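PDB 6VH5: prephenate dehydratase:Amino acid-binding ACT from Brucella abortus, which probably catalyses the conversion of prephenate to phenylpyruvate in phenylalanine biosynthesis and binds phenylalanine through its ACT domain. Local coordinates for residues L278-L281 / R282-K286; E270-S273 / V274-L278. All coordinates share one frame; numbering follows the deposited sequence.

How the interactions relate
Both interactions lie on helix 272-283, the second helix of the βαββαβ ACT domain, with centres about 12 Å apart, and they share L278. Interaction 2 forms the first turns, where the chain enters the helix; interaction 1 forms the last turn and the passage to strand 286-295. In each, buried aliphatic residues (V274, A277, L278, L281) lie beside a more exposed rim of charged, amide or aromatic groups. The chemistry differs at the ends: residues 271-277 give near-linear or moderately bent i to i+4 backbone bonds, with an arginine beside a glutamine and a leucine, whereas over residues 279-285 the backbone bonds are weak, a threonine hydroxyl adds a bond, and F283 and F284 pack against each other.

Interaction 1: residues L278-L281 / R282-K286; sequences LEEL and RFFTK
L281 and T285 cross each other where helix 272-283, the second helix of the ACT domain, gives way to the last strand, 286-295. L281 turns one methyl, CD1, to the T285 methyl CG2 at 3.8 Å, and both side chains also touch A233 of helix 229-240, so this is the inward side of the helix end. E280 and F284 run side by side in the same direction; F284 also touches K232 of helix 229-240. The E280 chain, with CG anti to its own N (chi1 -170°), brings CG to the edge of the F284 ring, 3.9 Å from CE2; its carboxylate is turned 63° from the ring plane. F283 CD2 sits over the centre of the F284 ring, 3.6 Å above it. R282 leans back along the helix, its chain bending at chi3 to set NH1 3.8 Å from L278 CB. Backbone bonds slacken here: R282 N still reaches L278 O at 2.9 Å, but the bonds from the F283 and F284 amides are weak. T285 holds OG1 between its own N and carbonyl carbon (chi1 62°), and T285 OG1 donates to L281 O at 2.8 Å, from above the carbonyl plane.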
loop_
_atom_site.group_PDB
_atom_site.type_symbol
_atom_site.label_atom_id
_atom_site.label_comp_id
_atom_site.label_asym_id
_atom_site.label_seq_id
_atom_site.Cartn_x
_atom_site.Cartn_y
_atom_site.Cartn_z
ATOM N N LEU A 278 25.888 8.536 -8.828
ATOM C CA LEU A 278 24.791 9.205 -9.526
ATOM C C LEU A 278 25.184 9.547 -10.960
ATOM O O LEU A 278 24.348 9.484 -11.871
ATOM C CB LEU A 278 24.351 10.459 -8.758
ATOM C CG LEU A 278 23.583 10.192 -7.452
ATOM C CD1 LEU A 278 23.238 11.485 -6.680
ATOM C CD2 LEU A 278 22.317 9.405 -7.763
ATOM N N GLU A 279 26.456 9.897 -11.182
ATOM C CA GLU A 279 26.908 10.191 -12.538
ATOM C C GLU A 279 26.825 8.956 -13.418
ATOM O O GLU A 279 26.428 9.036 -14.586
ATOM C CB GLU A 279 28.343 10.719 -12.517
ATOM C CG GLU A 279 28.872 11.039 -13.900
ATOM C CD GLU A 279 30.293 11.587 -13.889
ATOM O OE1 GLU A 279 31.010 11.404 -12.878
ATOM O OE2 GLU A 279 30.678 12.237 -14.885
ATOM N N GLU A 280 27.204 7.805 -12.873
ATOM C CA GLU A 280 27.059 6.562 -13.611
ATOM C C GLU A 280 25.589 6.223 -13.805
ATOM O O GLU A 280 25.193 5.727 -14.865
ATOM C CB GLU A 280 27.797 5.447 -12.874
ATOM C CG GLU A 280 27.928 4.155 -13.632
ATOM C CD GLU A 280 29.001 3.269 -13.026
ATOM O OE1 GLU A 280 30.024 3.828 -12.561
ATOM O OE2 GLU A 280 28.822 2.031 -13.013
ATOM N N LEU A 281 24.763 6.507 -12.796
ATOM C CA LEU A 281 23.330 6.273 -12.926
ATOM C C LEU A 281 22.747 7.107 -14.066
ATOM O O LEU A 281 21.905 6.626 -14.834
ATOM C CB LEU A 281 22.639 6.607 -11.607
ATOM C CG LEU A 281 21.116 6.483 -11.575
ATOM C CD1 LEU A 281 20.733 5.025 -11.439
ATOM C CD2 LEU A 281 20.479 7.340 -10.469
ATOM N N ARG A 282 23.234 8.342 -14.233
ATOM C CA ARG A 282 22.706 9.215 -15.279
ATOM C C ARG A 282 23.042 8.716 -16.678
ATOM O O ARG A 282 22.301 8.999 -17.624
ATOM C CB ARG A 282 23.236 10.640 -15.104
ATOM C CG ARG A 282 22.444 11.482 -14.123
ATOM C CD ARG A 282 23.090 12.838 -13.902
ATOM N NE ARG A 282 23.512 13.037 -12.515
ATOM C CZ ARG A 282 22.731 13.536 -11.561
ATOM N NH1 ARG A 282 23.187 13.693 -10.323
ATOM N NH2 ARG A 282 21.483 13.877 -11.844
ATOM N N PHE A 283 24.153 7.995 -16.847
ATOM C CA PHE A 283 24.460 7.477 -18.179
ATOM C C PHE A 283 23.502 6.360 -18.555
ATOM O O PHE A 283 23.190 6.170 -19.735
ATOM C CB PHE A 283 25.908 6.970 -18.245
ATOM C CG PHE A 283 26.299 6.391 -19.591
ATOM C CD1 PHE A 283 26.606 7.228 -20.654
ATOM C CD2 PHE A 283 26.364 5.025 -19.793
ATOM C CE1 PHE A 283 26.978 6.717 -21.890
ATOM C CE2 PHE A 283 26.721 4.503 -21.032
ATOM C CZ PHE A 283 27.029 5.356 -22.082
ATOM N N PHE A 284 23.025 5.625 -17.561
ATOM C CA PHE A 284 22.248 4.418 -17.762
ATOM C C PHE A 284 20.754 4.615 -17.524
ATOM O O PHE A 284 20.009 3.629 -17.519
ATOM C CB PHE A 284 22.793 3.313 -16.852
ATOM C CG PHE A 284 24.149 2.775 -17.276
ATOM C CD1 PHE A 284 24.304 2.085 -18.472
ATOM C CD2 PHE A 284 25.269 2.962 -16.469
ATOM C CE1 PHE A 284 25.550 1.583 -18.854
ATOM C CE2 PHE A 284 26.511 2.464 -16.837
ATOM C CZ PHE A 284 26.654 1.772 -18.036
ATOM N N THR A 285 20.298 5.845 -17.277
ATOM C CA THR A 285 18.883 6.072 -17.022
ATOM C C THR A 285 18.402 7.337 -17.714
ATOM O O THR A 285 19.179 8.127 -18.263
ATOM C CB THR A 285 18.565 6.205 -15.526
ATOM O OG1 THR A 285 19.250 7.347 -14.999
ATOM C CG2 THR A 285 18.996 4.964 -14.765
ATOM N N LYS A 286 17.089 7.517 -17.667
ATOM C CA LYS A 286 16.445 8.760 -18.044
ATOM C C LYS A 286 15.711 9.316 -16.830
ATOM O O LYS A 286 15.384 8.592 -15.880
ATOM C CB LYS A 286 15.483 8.552 -19.218
#

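Interaction 2: residues E270-S273 / V274-L278; sequences EERS and VQLAL
The amide N of Q275 meets the carbonyl O of E271 at 2.8 Å in an almost straight hydrogen bond (170° at the hydrogen). Two similar bonds follow, L276 N to R272 O at 2.9 Å and A277 N to S273 O at 3.1 Å, so regular i to i+4 bonding is in place from the start of the helix. Around this backbone, the R272 side chain meets two partners on the next turn. Its CG is anti to the backbone N, and a bend at chi2 (49°) folds the chain so that the guanidinium lies beside both Q275 and L276. The L276 methyl CD2 packs over one face of the group, 4.1 Å from R272 CZ. Q275 approaches the guanidinium edge instead, its amide plane turned 68° from it. R272 NH1 and Q275 OE1 are only 2.6 Å apart, yet the angle is too poor for a hydrogen bond, so the two polar ends meet closely without a well-directed link. L276 CG also lies 3.4 Å from R272 O, placing aliphatic carbon beside a carbonyl already bonded to an amide. V274, A277 and L278 are buried, the last two against F237, with A277 also touching V242, while V274 CG2 comes within 4.2 Å of E271 CB. Both acidic side chains have partners outside the helix: E271 OE2 is hydrogen-bonded to H268 N, and E270 forms a salt bridge with R208. With E271 in the N-cap position, the arrangement is the N-terminal start of helix 272-283, the second helix of the βαββαβ fold that characterises ACT domains.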
loop_
_atom_site.group_PDB
_atom_site.type_symbol
_atom_site.label_atom_id
_atom_site.label_comp_id
_atom_site.label_asym_id
_atom_site.label_seq_id
_atom_site.Cartn_x
_atom_site.Cartn_y
_atom_site.Cartn_z
ATOM N N GLU A 270 26.767 15.630 -2.596
ATOM C CA GLU A 270 28.065 16.279 -2.702
ATOM C C GLU A 270 29.233 15.397 -2.261
ATOM O O GLU A 270 30.389 15.760 -2.509
ATOM C CB GLU A 270 28.037 17.585 -1.906
ATOM C CG GLU A 270 27.549 18.757 -2.756
ATOM C CD GLU A 270 26.789 19.801 -1.968
ATOM O OE1 GLU A 270 27.186 20.106 -0.825
ATOM O OE2 GLU A 270 25.774 20.300 -2.498
ATOM N N GLU A 271 28.979 14.258 -1.622
ATOM C CA GLU A 271 30.067 13.325 -1.350
ATOM C C GLU A 271 30.568 12.740 -2.658
ATOM O O GLU A 271 29.774 12.352 -3.519
ATOM C CB GLU A 271 29.617 12.197 -0.418
ATOM C CG GLU A 271 29.515 12.599 1.047
ATOM C CD GLU A 271 28.869 11.525 1.911
ATOM O OE1 GLU A 271 29.551 10.530 2.248
ATOM O OE2 GLU A 271 27.676 11.679 2.241
ATOM N N ARG A 272 31.893 12.624 -2.776
ATOM C CA ARG A 272 32.481 12.178 -4.035
ATOM C C ARG A 272 31.914 10.833 -4.462
ATOM O O ARG A 272 31.556 10.645 -5.632
ATOM C CB ARG A 272 33.997 12.091 -3.905
ATOM C CG ARG A 272 34.683 11.828 -5.223
ATOM C CD ARG A 272 34.171 12.794 -6.282
ATOM N NE ARG A 272 34.965 12.768 -7.508
ATOM C CZ ARG A 272 34.554 13.269 -8.670
ATOM N NH1 ARG A 272 33.348 13.824 -8.759
ATOM N NH2 ARG A 272 35.335 13.208 -9.744
ATOM N N SER A 273 31.806 9.895 -3.516
ATOM C CA SER A 273 31.331 8.557 -3.844
ATOM C C SER A 273 29.914 8.588 -4.398
ATOM O O SER A 273 29.628 7.954 -5.422
ATOM C CB SER A 273 31.422 7.666 -2.613
ATOM O OG SER A 273 32.768 7.244 -2.424
ATOM N N VAL A 274 29.028 9.366 -3.772
ATOM C CA VAL A 274 27.663 9.468 -4.267
ATOM C C VAL A 274 27.638 10.206 -5.595
ATOM O O VAL A 274 26.936 9.813 -6.536
ATOM C CB VAL A 274 26.774 10.150 -3.211
ATOM C CG1 VAL A 274 25.343 10.254 -3.710
ATOM C CG2 VAL A 274 26.833 9.367 -1.893
ATOM N N GLN A 275 28.432 11.269 -5.700
ATOM C CA GLN A 275 28.539 12.012 -6.950
ATOM C C GLN A 275 28.894 11.087 -8.109
ATOM O O GLN A 275 28.292 11.168 -9.187
ATOM C CB GLN A 275 29.586 13.110 -6.782
ATOM C CG GLN A 275 29.510 14.258 -7.735
ATOM C CD GLN A 275 30.633 15.259 -7.497
ATOM O OE1 GLN A 275 31.413 15.553 -8.400
ATOM N NE2 GLN A 275 30.741 15.755 -6.270
ATOM N N LEU A 276 29.843 10.172 -7.893
ATOM C CA LEU A 276 30.249 9.264 -8.961
ATOM C C LEU A 276 29.146 8.264 -9.292
ATOM O O LEU A 276 28.797 8.076 -10.464
ATOM C CB LEU A 276 31.520 8.527 -8.552
ATOM C CG LEU A 276 32.838 9.283 -8.525
ATOM C CD1 LEU A 276 33.914 8.412 -7.912
ATOM C CD2 LEU A 276 33.215 9.658 -9.931
ATOM N N ALA A 277 28.548 7.651 -8.259
ATOM C CA ALA A 277 27.464 6.700 -8.479
ATOM C C ALA A 277 26.313 7.340 -9.247
ATOM O O ALA A 277 25.832 6.783 -10.241
ATOM C CB ALA A 277 26.962 6.163 -7.135
ATOM N N LEU A 278 25.888 8.536 -8.828
ATOM C CA LEU A 278 24.791 9.205 -9.526
ATOM C C LEU A 278 25.184 9.547 -10.960
ATOM O O LEU A 278 24.348 9.484 -11.871
ATOM C CB LEU A 278 24.351 10.459 -8.758
ATOM C CG LEU A 278 23.583 10.192 -7.452
ATOM C CD1 LEU A 278 23.238 11.485 -6.680
ATOM C CD2 LEU A 278 22.317 9.405 -7.763
#